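Local coordinates for protein Cap5O (Staphylococcus aureus, PDB 3OJO) that acts as an NAD-dependent UDP-N-acetyl-mannosamine dehydrogenase in capsular polysaccharide biosynthesis, at residues F321-K326 with D362-D367. Sequence-based numbering, arbitrary orientation.
Sequences FGLTYK and DFVEHD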
ATOM      1  N   PHE B 321      22.467  14.343 -11.371  1.00 50.06           N
ATOM      2  CA  PHE B 321      22.014  15.432 -10.505  1.00 49.56           C
ATOM      3  C   PHE B 321      21.425  14.815  -9.223  1.00 51.26           C
ATOM      4  O   PHE B 321      20.298  14.329  -9.216  1.00 49.84           O
ATOM      5  CB  PHE B 321      20.981  16.304 -11.242  1.00 51.58           C
ATOM      6  CG  PHE B 321      21.519  17.498 -11.991  1.00 53.62           C
ATOM      7  CD1 PHE B 321      20.737  18.631 -12.168  1.00 56.75           C
ATOM      8  CD2 PHE B 321      22.793  17.481 -12.546  1.00 57.47           C
ATOM      9  CE1 PHE B 321      21.221  19.734 -12.878  1.00 58.11           C
ATOM     10  CE2 PHE B 321      23.284  18.591 -13.248  1.00 60.82           C
ATOM     11  CZ  PHE B 321      22.491  19.708 -13.412  1.00 58.46           C
ATOM     12  N   GLY B 322      22.226  14.795  -8.173  1.00 47.66           N
ATOM     13  CA  GLY B 322      21.859  14.214  -6.893  1.00 46.83           C
ATOM     14  C   GLY B 322      22.400  12.812  -6.707  1.00 49.41           C
ATOM     15  O   GLY B 322      22.249  11.961  -7.585  1.00 48.19           O
ATOM     16  N   LEU B 323      23.054  12.576  -5.559  1.00 46.83           N
ATOM     17  CA  LEU B 323      23.655  11.290  -5.188  1.00 46.60           C
ATOM     18  C   LEU B 323      23.066  10.746  -3.860  1.00 50.06           C
ATOM     19  O   LEU B 323      23.492   9.698  -3.376  1.00 50.33           O
ATOM     20  CB  LEU B 323      25.177  11.425  -5.070  1.00 46.86           C
ATOM     21  CG  LEU B 323      26.040  11.602  -6.333  1.00 51.42           C
ATOM     22  CD1 LEU B 323      27.476  11.740  -5.932  1.00 54.90           C
ATOM     23  CD2 LEU B 323      25.992  10.395  -7.214  1.00 50.69           C
ATOM     24  N   THR B 324      22.058  11.436  -3.314  1.00 45.93           N
ATOM     25  CA  THR B 324      21.408  11.085  -2.048  1.00 45.71           C
ATOM     26  C   THR B 324      20.021  10.478  -2.243  1.00 51.86           C
ATOM     27  O   THR B 324      19.371  10.769  -3.250  1.00 50.81           O
ATOM     28  CB  THR B 324      21.288  12.348  -1.165  1.00 47.20           C
ATOM     29  OG1 THR B 324      20.450  13.310  -1.817  1.00 39.87           O
ATOM     30  CG2 THR B 324      22.643  12.955  -0.816  1.00 41.97           C
ATOM     31  N   TYR B 325      19.533   9.691  -1.250  1.00 51.76           N
ATOM     32  CA  TYR B 325      18.174   9.141  -1.322  1.00 53.47           C
ATOM     33  C   TYR B 325      17.166  10.249  -1.080  1.00 59.19           C
ATOM     34  O   TYR B 325      16.328  10.502  -1.939  1.00 61.46           O
ATOM     35  CB  TYR B 325      17.957   7.948  -0.367  1.00 56.21           C
ATOM     36  CG  TYR B 325      16.509   7.475  -0.273  1.00 61.03           C
ATOM     37  CD1 TYR B 325      15.825   7.011  -1.401  1.00 63.24           C
ATOM     38  CD2 TYR B 325      15.839   7.451   0.949  1.00 62.14           C
ATOM     39  CE1 TYR B 325      14.500   6.571  -1.317  1.00 63.15           C
ATOM     40  CE2 TYR B 325      14.513   7.015   1.043  1.00 63.21           C
ATOM     41  CZ  TYR B 325      13.851   6.563  -0.092  1.00 70.13           C
ATOM     42  OH  TYR B 325      12.552   6.110   0.001  1.00 68.14           O
ATOM     43  N   LYS B 326      17.271  10.932   0.056  1.00 54.70           N
ATOM     44  CA  LYS B 326      16.345  12.006   0.346  1.00 54.48           C
ATOM     45  C   LYS B 326      16.905  13.315  -0.197  1.00 59.09           C
ATOM     46  O   LYS B 326      18.120  13.453  -0.359  1.00 60.16           O
ATOM     47  CB  LYS B 326      16.033  12.087   1.858  1.00 56.57           C
ATOM     48  CG  LYS B 326      15.517  10.778   2.443  1.00 66.53           C
ATOM     49  CD  LYS B 326      15.166  10.884   3.911  1.00 77.64           C
ATOM     50  CE  LYS B 326      15.001   9.514   4.535  1.00 91.57           C
ATOM     51  NZ  LYS B 326      16.306   8.817   4.729  1.00 99.67           N
ATOM     52  N   ASP B 362      35.179  14.162  -2.857  1.00 65.62           N
ATOM     53  CA  ASP B 362      36.231  14.598  -3.782  1.00 66.07           C
ATOM     54  C   ASP B 362      35.757  14.563  -5.252  1.00 70.05           C
ATOM     55  O   ASP B 362      35.797  15.589  -5.945  1.00 69.46           O
ATOM     56  CB  ASP B 362      37.500  13.729  -3.592  1.00 68.20           C
ATOM     57  CG  ASP B 362      38.340  14.016  -2.348  1.00 76.39           C
ATOM     58  OD1 ASP B 362      38.844  15.151  -2.222  1.00 76.08           O
ATOM     59  OD2 ASP B 362      38.565  13.072  -1.548  1.00 81.31           O
ATOM     60  N   PHE B 363      35.276  13.382  -5.697  1.00 66.58           N
ATOM     61  CA  PHE B 363      34.786  13.109  -7.052  1.00 66.45           C
ATOM     62  C   PHE B 363      33.555  13.889  -7.527  1.00 70.18           C
ATOM     63  O   PHE B 363      33.346  14.000  -8.738  1.00 69.88           O
ATOM     64  CB  PHE B 363      34.580  11.601  -7.263  1.00 68.12           C
ATOM     65  CG  PHE B 363      33.698  10.891  -6.264  1.00 68.98           C
ATOM     66  CD1 PHE B 363      34.253  10.210  -5.183  1.00 71.69           C
ATOM     67  CD2 PHE B 363      32.320  10.857  -6.431  1.00 69.78           C
ATOM     68  CE1 PHE B 363      33.442   9.545  -4.266  1.00 71.88           C
ATOM     69  CE2 PHE B 363      31.511  10.188  -5.515  1.00 72.21           C
ATOM     70  CZ  PHE B 363      32.076   9.541  -4.437  1.00 70.59           C
ATOM     71  N   VAL B 364      32.741  14.407  -6.592  1.00 66.87           N
ATOM     72  CA  VAL B 364      31.520  15.166  -6.895  1.00 67.03           C
ATOM     73  C   VAL B 364      31.886  16.538  -7.447  1.00 74.44           C
ATOM     74  O   VAL B 364      32.690  17.242  -6.837  1.00 74.42           O
ATOM     75  CB  VAL B 364      30.582  15.284  -5.655  1.00 69.99           C
ATOM     76  CG1 VAL B 364      29.268  15.990  -5.998  1.00 69.34           C
ATOM     77  CG2 VAL B 364      30.318  13.924  -5.019  1.00 69.53           C
ATOM     78  N   GLU B 365      31.290  16.918  -8.591  1.00 73.92           N
ATOM     79  CA  GLU B 365      31.512  18.230  -9.191  1.00 75.37           C
ATOM     80  C   GLU B 365      30.707  19.288  -8.434  1.00 84.06           C
ATOM     81  O   GLU B 365      29.482  19.186  -8.305  1.00 84.44           O
ATOM     82  CB  GLU B 365      31.235  18.231 -10.705  1.00 76.75           C
ATOM     83  CG  GLU B 365      31.480  19.556 -11.422  1.00 88.70           C
ATOM     84  CD  GLU B 365      32.758  20.331 -11.156  1.00108.98           C
ATOM     85  OE1 GLU B 365      33.850  19.717 -11.161  1.00106.57           O
ATOM     86  OE2 GLU B 365      32.666  21.570 -10.999  1.00101.90           O
ATOM     87  N   HIS B 366      31.433  20.288  -7.906  1.00 83.34           N
ATOM     88  CA  HIS B 366      30.914  21.387  -7.093  1.00 83.91           C
ATOM     89  C   HIS B 366      30.160  22.465  -7.904  1.00 83.98           C
ATOM     90  O   HIS B 366      29.241  23.085  -7.365  1.00 83.23           O
ATOM     91  CB  HIS B 366      32.042  21.980  -6.216  1.00 86.11           C
ATOM     92  CG  HIS B 366      32.864  20.949  -5.474  1.00 90.66           C
ATOM     93  ND1 HIS B 366      34.211  20.744  -5.769  1.00 93.00           N
ATOM     94  CD2 HIS B 366      32.505  20.096  -4.480  1.00 92.89           C
ATOM     95  CE1 HIS B 366      34.617  19.783  -4.948  1.00 92.53           C
ATOM     96  NE2 HIS B 366      33.626  19.357  -4.158  1.00 92.75           N
ATOM     97  N   ASP B 367      30.519  22.659  -9.193  1.00 78.25           N
ATOM     98  CA  ASP B 367      29.879  23.636 -10.084  1.00 77.68           C
ATOM     99  C   ASP B 367      29.046  22.977 -11.202  1.00 80.31           C
ATOM    100  O   ASP B 367      29.575  22.170 -11.966  1.00 79.89           O
ATOM    101  CB  ASP B 367      30.929  24.616 -10.676  1.00 79.75           C
ATOM    102  CG  ASP B 367      30.457  25.488 -11.844  1.00 91.51           C
ATOM    103  OD1 ASP B 367      29.387  26.137 -11.716  1.00 93.37           O
ATOM    104  OD2 ASP B 367      31.173  25.548 -12.872  1.00 94.38           O
TER
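Leu323 and Val364 mark the closest approach of two loop backbones, with Leu323 CA and Val364 CA still 8.9 Å apart; no hydrogen bond crosses, and only side chains bridge the gap. Gly322 lies just before the leucine, as the chain leaves strand 317-321, at a positive phi (99°) where a CB would press against the carbonyl O of Phe321.

Both Leu323 and Val364 direct their CB toward the opposite loop, and the two side chains run by one another antiparallel. The touching branches are Leu323 CD1 and Val364 CG2, 3.7 Å apart, a van der Waals distance between methyl groups. Val364 has CG1 anti to the backbone N (chi1 -176°), which sets CG2, the methyl nearer to Leu323 CD1, anti to the carbonyl carbon. The same leucine methyl also lies near the plane of the Phe363 ring, at its edge, with Leu323 CD1 4.3 Å from Phe363 CE2; this is a looser, peripheral contact. The 79 Å² buried in total marks the junction as small; both touching pairs are carbon to carbon, which makes it apolar.

Each loop is tied together by a bond of its own, Thr324 OG1 to Lys326 O (2.8 Å) and Asp367 N to Glu365 OE2. Farther along the first loop, Lys326 touches bound pyridine-2,6-dicarboxylic acid.

The contact lies in the UDP-binding domain, joining the loops that follow the adjacent parallel strands 317-321 and 351-355. Asp356 OD1 accepts a hydrogen bond from Leu323 N, and Phe338 and Tyr341 of helix 336-346 also pack on the leucine side chain.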